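Local atomic coordinates of amphoterin-induced protein 1 (Mus musculus, PDB entry 2XOT), a protein that promotes growth and fasciculation of neurites and may mediate cell-cell adhesion, forming dimers through its leucine-rich repeat region. Residues V9-L17 / L30-Y40. Sequence-based numbering, arbitrary orientation.
Sequences VVSCPANCL and LPNVPQSLPSY
At the edge of the Tyr-40 ring, in its plane, sits the hydroxyl of Ser-11: OG lies 2.6 Å from Tyr-40 OH, a short hydrogen bond in which either group could be the donor. One face of the ring carries Pro-38 CB, set off toward the rim, and Phe-225 of the second subunit also meets this tyrosine. With its CG held between its own backbone N and carbonyl carbon (chi1 60°), the Tyr-40 side chain brings its hydroxyl end to Ser-11. A phenylalanine in place of Tyr-40 would probably leave Ser-11 OG without this partner and the start of 9-17 less firmly tied down. Moving inward, Pro-13 and Pro-38 point at each other, with CG of the first 4.0 Å from CD of the second. This is the LRRNT cap at the N-terminal end of the leucine-rich repeats, cross-linked by the disulfides Cys-12 to Cys-18 and Cys-16 to Cys-25; Leu-23 of strand 22-24 touches Pro-13, Leu-37 and Pro-38 alike. Pro-13 CB also packs 3.7 Å from Pro-34 CB, while the disulfide sulfur SG of Cys-16 rests 3.8 Å from Pro-34 CG. Beside this proline cluster a water accepts from Ala-14 N and donates to Gln-35 O, its oxygen 3.0 Å from Gln-35 O, bridging the two backbones. At the far end Asn-15 and Leu-30 run past each other in opposite directions, bringing the amide ND2 of Asn-15 to 3.5 Å from Leu-30 CD2.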
loop_
_atom_site.group_PDB
_atom_site.type_symbol
_atom_site.label_atom_id
_atom_site.label_comp_id
_atom_site.label_asym_id
_atom_site.label_seq_id
_atom_site.Cartn_x
_atom_site.Cartn_y
_atom_site.Cartn_z
ATOM N N VAL B 9 22.909 -13.881 10.274
ATOM C CA VAL B 9 22.006 -13.015 11.083
ATOM C C VAL B 9 20.722 -13.760 11.325
ATOM O O VAL B 9 19.616 -13.172 11.324
ATOM C CB VAL B 9 21.732 -11.663 10.373
ATOM N N VAL B 10 20.904 -15.051 11.610
ATOM C CA VAL B 10 19.869 -16.050 11.538
ATOM C C VAL B 10 19.555 -16.605 12.927
ATOM O O VAL B 10 20.482 -16.599 13.754
ATOM C CB VAL B 10 20.363 -17.181 10.619
ATOM N N SER B 11 18.336 -17.077 13.286
ATOM C CA SER B 11 16.964 -17.124 12.633
ATOM C C SER B 11 16.613 -17.126 11.140
ATOM O O SER B 11 15.461 -17.381 10.796
ATOM C CB SER B 11 16.001 -16.132 13.330
ATOM O OG SER B 11 16.000 -14.829 12.763
ATOM N N CYS B 12 17.583 -16.960 10.265
ATOM C CA CYS B 12 17.349 -16.827 8.851
ATOM C C CYS B 12 17.345 -18.217 8.254
ATOM O O CYS B 12 18.351 -18.898 8.328
ATOM C CB CYS B 12 18.464 -16.017 8.201
ATOM S SG CYS B 12 18.098 -15.511 6.542
ATOM N N PRO B 13 16.228 -18.629 7.626
ATOM C CA PRO B 13 16.203 -19.960 7.014
ATOM C C PRO B 13 17.271 -20.090 5.963
ATOM O O PRO B 13 17.850 -19.093 5.564
ATOM C CB PRO B 13 14.816 -20.025 6.380
ATOM C CG PRO B 13 14.011 -19.038 7.148
ATOM C CD PRO B 13 14.947 -17.927 7.448
ATOM N N ALA B 14 17.465 -21.311 5.477
ATOM C CA ALA B 14 18.658 -21.706 4.718
ATOM C C ALA B 14 18.961 -20.937 3.426
ATOM O O ALA B 14 20.079 -20.451 3.225
ATOM C CB ALA B 14 18.578 -23.210 4.395
ATOM N N ASN B 15 18.004 -20.867 2.528
ATOM C CA ASN B 15 18.243 -20.254 1.223
ATOM C C ASN B 15 17.645 -18.831 1.096
ATOM O O ASN B 15 17.246 -18.397 0.007
ATOM C CB ASN B 15 17.690 -21.182 0.144
ATOM C CG ASN B 15 18.498 -22.440 0.019
ATOM O OD1 ASN B 15 19.540 -22.444 -0.618
ATOM N ND2 ASN B 15 18.045 -23.497 0.653
ATOM N N CYS B 16 17.639 -18.110 2.216
ATOM C CA CYS B 16 17.025 -16.792 2.293
ATOM C C CYS B 16 18.018 -15.710 2.642
ATOM O O CYS B 16 19.044 -15.942 3.277
ATOM C CB CYS B 16 15.941 -16.792 3.363
ATOM S SG CYS B 16 14.620 -17.905 3.001
ATOM N N LEU B 17 17.675 -14.514 2.215
ATOM C CA LEU B 17 18.292 -13.298 2.673
ATOM C C LEU B 17 17.293 -12.724 3.642
ATOM O O LEU B 17 16.146 -12.510 3.287
ATOM C CB LEU B 17 18.421 -12.317 1.525
ATOM C CG LEU B 17 19.610 -12.305 0.583
ATOM C CD1 LEU B 17 19.184 -11.579 -0.726
ATOM C CD2 LEU B 17 20.758 -11.604 1.287
ATOM N N LEU B 30 14.129 -23.812 -5.183
ATOM C CA LEU B 30 13.615 -24.569 -4.040
ATOM C C LEU B 30 12.401 -25.398 -4.439
ATOM O O LEU B 30 11.478 -24.868 -5.067
ATOM C CB LEU B 30 13.198 -23.638 -2.900
ATOM C CG LEU B 30 14.252 -22.721 -2.301
ATOM C CD1 LEU B 30 13.592 -21.800 -1.259
ATOM C CD2 LEU B 30 15.397 -23.526 -1.697
ATOM N N PRO B 31 12.396 -26.697 -4.092
ATOM C CA PRO B 31 11.229 -27.521 -4.324
ATOM C C PRO B 31 10.246 -27.501 -3.151
ATOM O O PRO B 31 9.118 -27.941 -3.298
ATOM C CB PRO B 31 11.841 -28.904 -4.507
ATOM C CG PRO B 31 12.950 -28.923 -3.578
ATOM C CD PRO B 31 13.489 -27.499 -3.516
ATOM N N ASN B 32 10.670 -27.000 -1.999
ATOM C CA ASN B 32 9.793 -26.858 -0.838
ATOM C C ASN B 32 10.067 -25.526 -0.181
ATOM O O ASN B 32 11.116 -24.936 -0.414
ATOM C CB ASN B 32 10.076 -27.948 0.188
ATOM C CG ASN B 32 9.899 -29.358 -0.381
ATOM O OD1 ASN B 32 8.769 -29.818 -0.581
ATOM N ND2 ASN B 32 11.016 -30.051 -0.631
ATOM N N VAL B 33 9.147 -25.072 0.667
ATOM C CA VAL B 33 9.318 -23.804 1.385
ATOM C C VAL B 33 10.400 -23.974 2.455
ATOM O O VAL B 33 10.408 -24.994 3.150
ATOM C CB VAL B 33 8.018 -23.370 2.103
ATOM C CG1 VAL B 33 8.202 -22.004 2.750
ATOM C CG2 VAL B 33 6.804 -23.350 1.143
ATOM N N PRO B 34 11.314 -22.988 2.608
ATOM C CA PRO B 34 12.261 -23.011 3.723
ATOM C C PRO B 34 11.653 -23.323 5.091
ATOM O O PRO B 34 10.612 -22.757 5.467
ATOM C CB PRO B 34 12.825 -21.593 3.712
ATOM C CG PRO B 34 12.861 -21.249 2.275
ATOM C CD PRO B 34 11.566 -21.828 1.735
ATOM N N GLN B 35 12.314 -24.215 5.834
ATOM C CA GLN B 35 11.888 -24.579 7.194
ATOM C C GLN B 35 12.068 -23.443 8.202
ATOM O O GLN B 35 12.967 -22.626 8.068
ATOM C CB GLN B 35 12.697 -25.790 7.675
ATOM C CG GLN B 35 12.293 -27.120 7.034
ATOM C CD GLN B 35 12.934 -28.327 7.739
ATOM O OE1 GLN B 35 13.931 -28.891 7.254
ATOM N NE2 GLN B 35 12.370 -28.716 8.896
ATOM N N SER B 36 11.228 -23.429 9.234
ATOM C CA SER B 36 11.379 -22.533 10.382
ATOM C C SER B 36 11.372 -21.069 9.954
ATOM O O SER B 36 12.336 -20.319 10.174
ATOM C CB SER B 36 12.642 -22.880 11.209
ATOM O OG SER B 36 12.420 -24.042 12.009
ATOM N N LEU B 37 10.262 -20.675 9.341
ATOM C CA LEU B 37 10.050 -19.284 8.935
ATOM C C LEU B 37 9.784 -18.423 10.168
ATOM O O LEU B 37 8.896 -18.732 10.954
ATOM C CB LEU B 37 8.886 -19.190 7.961
ATOM C CG LEU B 37 9.082 -19.871 6.602
ATOM C CD1 LEU B 37 7.741 -19.930 5.851
ATOM C CD2 LEU B 37 10.190 -19.177 5.769
ATOM N N PRO B 38 10.563 -17.338 10.354
ATOM C CA PRO B 38 10.425 -16.557 11.582
ATOM C C PRO B 38 9.093 -15.824 11.696
ATOM O O PRO B 38 8.537 -15.362 10.701
ATOM C CB PRO B 38 11.599 -15.574 11.533
ATOM C CG PRO B 38 12.369 -15.889 10.321
ATOM C CD PRO B 38 11.622 -16.828 9.469
ATOM N N SER B 39 8.578 -15.718 12.910
ATOM C CA SER B 39 7.261 -15.119 13.108
ATOM C C SER B 39 7.226 -13.614 12.853
ATOM O O SER B 39 6.153 -13.057 12.626
ATOM C CB SER B 39 6.772 -15.397 14.523
ATOM O OG SER B 39 7.829 -15.194 15.417
ATOM N N TYR B 40 8.385 -12.963 12.897
ATOM C CA TYR B 40 8.492 -11.524 12.575
ATOM C C TYR B 40 8.319 -11.179 11.082
ATOM O O TYR B 40 8.236 -9.997 10.735
ATOM C CB TYR B 40 9.804 -10.935 13.138
ATOM C CG TYR B 40 11.101 -11.550 12.621
ATOM C CD1 TYR B 40 11.448 -11.471 11.292
ATOM C CD2 TYR B 40 11.986 -12.180 13.481
ATOM C CE1 TYR B 40 12.600 -12.028 10.811
ATOM C CE2 TYR B 40 13.162 -12.737 13.009
ATOM C CZ TYR B 40 13.467 -12.659 11.678
ATOM O OH TYR B 40 14.650 -13.190 11.180
HETATM O O HOH W 1 15.754 -23.260 7.090
#